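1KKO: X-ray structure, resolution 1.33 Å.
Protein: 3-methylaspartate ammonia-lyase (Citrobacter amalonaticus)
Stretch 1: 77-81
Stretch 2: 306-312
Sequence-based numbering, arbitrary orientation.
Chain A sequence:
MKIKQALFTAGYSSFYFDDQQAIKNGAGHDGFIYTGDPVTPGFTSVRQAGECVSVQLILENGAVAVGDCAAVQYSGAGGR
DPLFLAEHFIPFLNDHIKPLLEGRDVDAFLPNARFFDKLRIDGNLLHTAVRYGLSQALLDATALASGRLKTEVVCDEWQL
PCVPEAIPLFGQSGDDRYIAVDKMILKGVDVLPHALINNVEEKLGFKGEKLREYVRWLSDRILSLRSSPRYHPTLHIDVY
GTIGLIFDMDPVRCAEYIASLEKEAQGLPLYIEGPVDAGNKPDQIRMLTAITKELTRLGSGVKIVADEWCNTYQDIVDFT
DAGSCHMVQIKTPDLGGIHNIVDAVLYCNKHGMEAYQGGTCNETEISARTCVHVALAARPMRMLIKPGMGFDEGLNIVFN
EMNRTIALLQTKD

Stretch 1 77-81: AGGRD
Stretch 2 (306-312) ADEWCNT

Two turns, more than 220 residues apart in sequence, meet in a small contact that buries 247 Å² summed over both sides. Ala 77 to Arg 80 form a type I' beta turn, closed by a backbone hydrogen bond from Arg 80 N to Ala 77 O (3.0 Å), with Gly 78 at phi/psi 58/33 and Gly 79 at 87/1. Asp 307 to Cys 310 form a type II turn, closed from Cys 310 N to Asp 307 O (3.0 Å), with Glu 308 at -54/134 and Trp 309 at 75/4. In register, Gly 78 CA lies 5.7 Å from Trp 309 CA, and Arg 80 CA lies 7.1 Å from Asn 311 CA.

One direct hydrogen bond joins the stretches. Asn 311 (phi/psi -105/-56) points its CA-to-CB bond toward the first turn and, with chi1 m (-58°) and chi2 -42°, donates from ND2 to Gly 78 O at 2.8 Å. The N-H...O angle of 169° makes this bond nearly linear. The same amide limits the space at Gly 79, where an ideal CB would sit 3.2 Å from Asn 311 ND2; the backbone angles there call for glycine in any case.

The nonpolar part of the contact is a glycine packed on an indole. The CA-to-CB bond of Trp 309 points away, but chi1 m (-56°) and chi2 105° bring the ring back against the first turn. Gly 78 CA stands 3.9 Å from the centroid of the six-membered ring, 17° off its normal, in a CH-pi contact over the face. Gly 78 C approaches Trp 309 CZ3 to 3.5 Å, and Gly 79 N lies 3.7 Å from the same CZ3.

Charged groups approach without forming a salt bridge. The Arg 80 side chain is extended (chi1 m, -65°; chi2 and chi3 t; chi4 110°), so its end comes nearer to the second stretch although its CA-to-CB bond points sideways. Asp 307 (chi1 t, chi2 23°) places OD1 at the guanidinium edge, 4.1 Å from Arg 80 NH1, a distance that still allows electrostatic attraction.

Three waters complete the polar network. Water 1 donates to Gly 78 O (2.7 Å) and Asn 311 OD1 (2.8 Å) and accepts from Trp 309 N (2.8 Å), so that Gly 78 O accepts from both Asn 311 ND2 and water 1, while the water also links Trp 309 N and Asn 311 OD1. Water 2 accepts from Arg 80 NH1 (3.2 Å) and lies 2.7 Å from Asn 311 OD1, to which it can donate. Water 3 accepts from Arg 80 NH1 (2.8 Å) and donates to Asp 307 OD2 (3.3 Å), bridging the opposite charges.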

ATOM      1  N   ALA A  77     -18.781  15.386   2.165  1.00 17.10           N
ATOM      2  CA  ALA A  77     -18.373  16.743   2.515  1.00 17.34           C
ATOM      3  C   ALA A  77     -18.141  17.563   1.251  1.00 16.75           C
ATOM      4  O   ALA A  77     -17.812  17.015   0.202  1.00 17.00           O
ATOM      5  CB  ALA A  77     -17.079  16.716   3.348  1.00 17.36           C
ATOM      6  N   GLY A  78     -18.323  18.875   1.343  1.00 16.29           N
ATOM      7  CA  GLY A  78     -17.940  19.767   0.262  1.00 15.74           C
ATOM      8  C   GLY A  78     -18.566  19.525  -1.093  1.00 15.93           C
ATOM      9  O   GLY A  78     -17.932  19.762  -2.117  1.00 15.96           O
ATOM     10  N   GLY A  79     -19.802  19.050  -1.106  1.00 15.45           N
ATOM     11  CA  GLY A  79     -20.519  18.810  -2.341  1.00 15.81           C
ATOM     12  C   GLY A  79     -20.283  17.447  -2.954  1.00 15.87           C
ATOM     13  O   GLY A  79     -20.855  17.136  -3.993  1.00 16.67           O
ATOM     14  N   ARG A  80     -19.468  16.627  -2.297  1.00 14.82           N
ATOM     15  CA  ARG A  80     -19.146  15.304  -2.821  1.00 14.72           C
ATOM     16  C   ARG A  80     -20.281  14.318  -2.611  1.00 14.20           C
ATOM     17  O   ARG A  80     -21.172  14.518  -1.791  1.00 15.33           O
ATOM     18  CB  ARG A  80     -17.913  14.741  -2.145  1.00 14.79           C
ATOM     19  CG  ARG A  80     -16.674  15.487  -2.397  1.00 15.98           C
ATOM     20  CD  ARG A  80     -15.515  14.887  -1.651  1.00 16.14           C
ATOM     21  NE  ARG A  80     -14.348  15.699  -1.897  1.00 17.75           N
ATOM     22  CZ  ARG A  80     -13.750  16.467  -1.003  1.00 20.88           C
ATOM     23  NH1 ARG A  80     -12.719  17.205  -1.376  1.00 21.78           N
ATOM     24  NH2 ARG A  80     -14.152  16.477   0.269  1.00 23.42           N
ATOM     25  N   ASP A  81     -20.219  13.222  -3.351  1.00 13.89           N
ATOM     26  CA  ASP A  81     -21.187  12.166  -3.190  1.00 14.13           C
ATOM     27  C   ASP A  81     -20.980  11.519  -1.819  1.00 14.71           C
ATOM     28  O   ASP A  81     -19.940  11.685  -1.199  1.00 14.72           O
ATOM     29  CB  ASP A  81     -21.020  11.152  -4.303  1.00 13.79           C
ATOM     30  CG  ASP A  81     -21.633  11.602  -5.610  1.00 15.35           C
ATOM     31  OD1 ASP A  81     -22.039  12.779  -5.756  1.00 18.99           O
ATOM     32  OD2 ASP A  81     -21.733  10.823  -6.570  1.00 14.23           O
ATOM     33  N   ALA A 306      -6.360  25.309  -5.213  1.00 12.86           N
ATOM     34  CA  ALA A 306      -7.774  25.099  -4.940  1.00 13.84           C
ATOM     35  C   ALA A 306      -8.026  23.633  -4.667  1.00 13.86           C
ATOM     36  O   ALA A 306      -7.382  22.754  -5.228  1.00 13.99           O
ATOM     37  CB  ALA A 306      -8.606  25.549  -6.090  1.00 14.14           C
ATOM     38  N   ASP A 307      -8.999  23.364  -3.816  1.00 14.34           N
ATOM     39  CA  ASP A 307      -9.369  21.990  -3.503  1.00 15.17           C
ATOM     40  C   ASP A 307     -10.856  21.952  -3.152  1.00 14.84           C
ATOM     41  O   ASP A 307     -11.674  21.511  -3.958  1.00 13.60           O
ATOM     42  CB  ASP A 307      -8.491  21.481  -2.367  1.00 15.97           C
ATOM     43  CG  ASP A 307      -8.849  20.095  -1.916  1.00 18.08           C
ATOM     44  OD1 ASP A 307      -9.455  19.319  -2.684  1.00 17.96           O
ATOM     45  OD2 ASP A 307      -8.538  19.689  -0.778  1.00 22.23           O
ATOM     46  N   GLU A 308     -11.205  22.433  -1.962  1.00 15.55           N
ATOM     47  CA  GLU A 308     -12.600  22.464  -1.534  1.00 16.41           C
ATOM     48  C   GLU A 308     -13.475  23.190  -2.564  1.00 15.50           C
ATOM     49  O   GLU A 308     -13.129  24.270  -3.038  1.00 15.10           O
ATOM     50  CB  GLU A 308     -12.743  23.175  -0.182  1.00 18.33           C
ATOM     51  CG  GLU A 308     -11.892  22.647   0.968  1.00 22.11           C
ATOM     52  CD  GLU A 308     -10.521  23.309   1.093  1.00 26.50           C
ATOM     53  OE1 GLU A 308      -9.988  23.835   0.086  1.00 28.98           O
ATOM     54  OE2 GLU A 308      -9.969  23.296   2.220  1.00 29.55           O
ATOM     55  N   TRP A 309     -14.613  22.578  -2.873  1.00 14.37           N
ATOM     56  CA  TRP A 309     -15.634  23.092  -3.792  1.00 14.07           C
ATOM     57  C   TRP A 309     -15.230  22.986  -5.256  1.00 13.65           C
ATOM     58  O   TRP A 309     -15.979  23.424  -6.131  1.00 14.02           O
ATOM     59  CB  TRP A 309     -16.073  24.516  -3.422  1.00 14.64           C
ATOM     60  CG  TRP A 309     -16.556  24.521  -2.008  1.00 15.58           C
ATOM     61  CD1 TRP A 309     -15.902  25.016  -0.930  1.00 16.04           C
ATOM     62  CD2 TRP A 309     -17.744  23.903  -1.507  1.00 15.90           C
ATOM     63  NE1 TRP A 309     -16.628  24.788   0.215  1.00 16.40           N
ATOM     64  CE2 TRP A 309     -17.766  24.104  -0.116  1.00 16.82           C
ATOM     65  CE3 TRP A 309     -18.809  23.231  -2.099  1.00 16.06           C
ATOM     66  CZ2 TRP A 309     -18.795  23.631   0.691  1.00 17.59           C
ATOM     67  CZ3 TRP A 309     -19.840  22.774  -1.292  1.00 17.61           C
ATOM     68  CH2 TRP A 309     -19.820  22.979   0.081  1.00 17.77           C
ATOM     69  N   CYS A 310     -14.072  22.374  -5.522  1.00 13.05           N
ATOM     70  CA  CYS A 310     -13.597  22.159  -6.883  1.00 13.23           C
ATOM     71  C   CYS A 310     -13.577  20.652  -7.089  1.00 13.08           C
ATOM     72  O   CYS A 310     -12.544  20.016  -6.948  1.00 13.18           O
ATOM     73  CB  CYS A 310     -12.220  22.774  -7.054  1.00 13.52           C
ATOM     74  SG  CYS A 310     -11.663  22.747  -8.759  1.00 15.56           S
ATOM     75  N   ASN A 311     -14.739  20.088  -7.414  1.00 12.25           N
ATOM     76  CA  ASN A 311     -14.913  18.635  -7.458  1.00 12.47           C
ATOM     77  C   ASN A 311     -14.977  18.026  -8.844  1.00 12.39           C
ATOM     78  O   ASN A 311     -14.222  17.098  -9.156  1.00 12.90           O
ATOM     79  CB  ASN A 311     -16.202  18.241  -6.723  1.00 12.81           C
ATOM     80  CG  ASN A 311     -16.226  18.693  -5.296  1.00 13.15           C
ATOM     81  OD1 ASN A 311     -15.228  18.602  -4.574  1.00 13.87           O
ATOM     82  ND2 ASN A 311     -17.392  19.155  -4.848  1.00 14.62           N
ATOM     83  N   THR A 312     -15.908  18.516  -9.659  1.00 12.56           N
ATOM     84  CA  THR A 312     -16.190  17.950 -10.964  1.00 12.89           C
ATOM     85  C   THR A 312     -15.369  18.596 -12.060  1.00 12.64           C
ATOM     86  O   THR A 312     -14.720  19.627 -11.861  1.00 12.88           O
ATOM     87  CB  THR A 312     -17.659  18.176 -11.326  1.00 12.92           C
ATOM     88  OG1 THR A 312     -17.868  19.585 -11.493  1.00 13.89           O
ATOM     89  CG2 THR A 312     -18.609  17.736 -10.190  1.00 13.96           C
TER
HETATM   90  O   HOH W   1     -15.227  19.912  -2.130  1.00 14.58           O
HETATM   91  O   HOH W   2     -12.816  17.298  -4.552  1.00 12.87           O
HETATM   92  O   HOH W   3     -11.485  18.925   0.439  1.00 40.43           O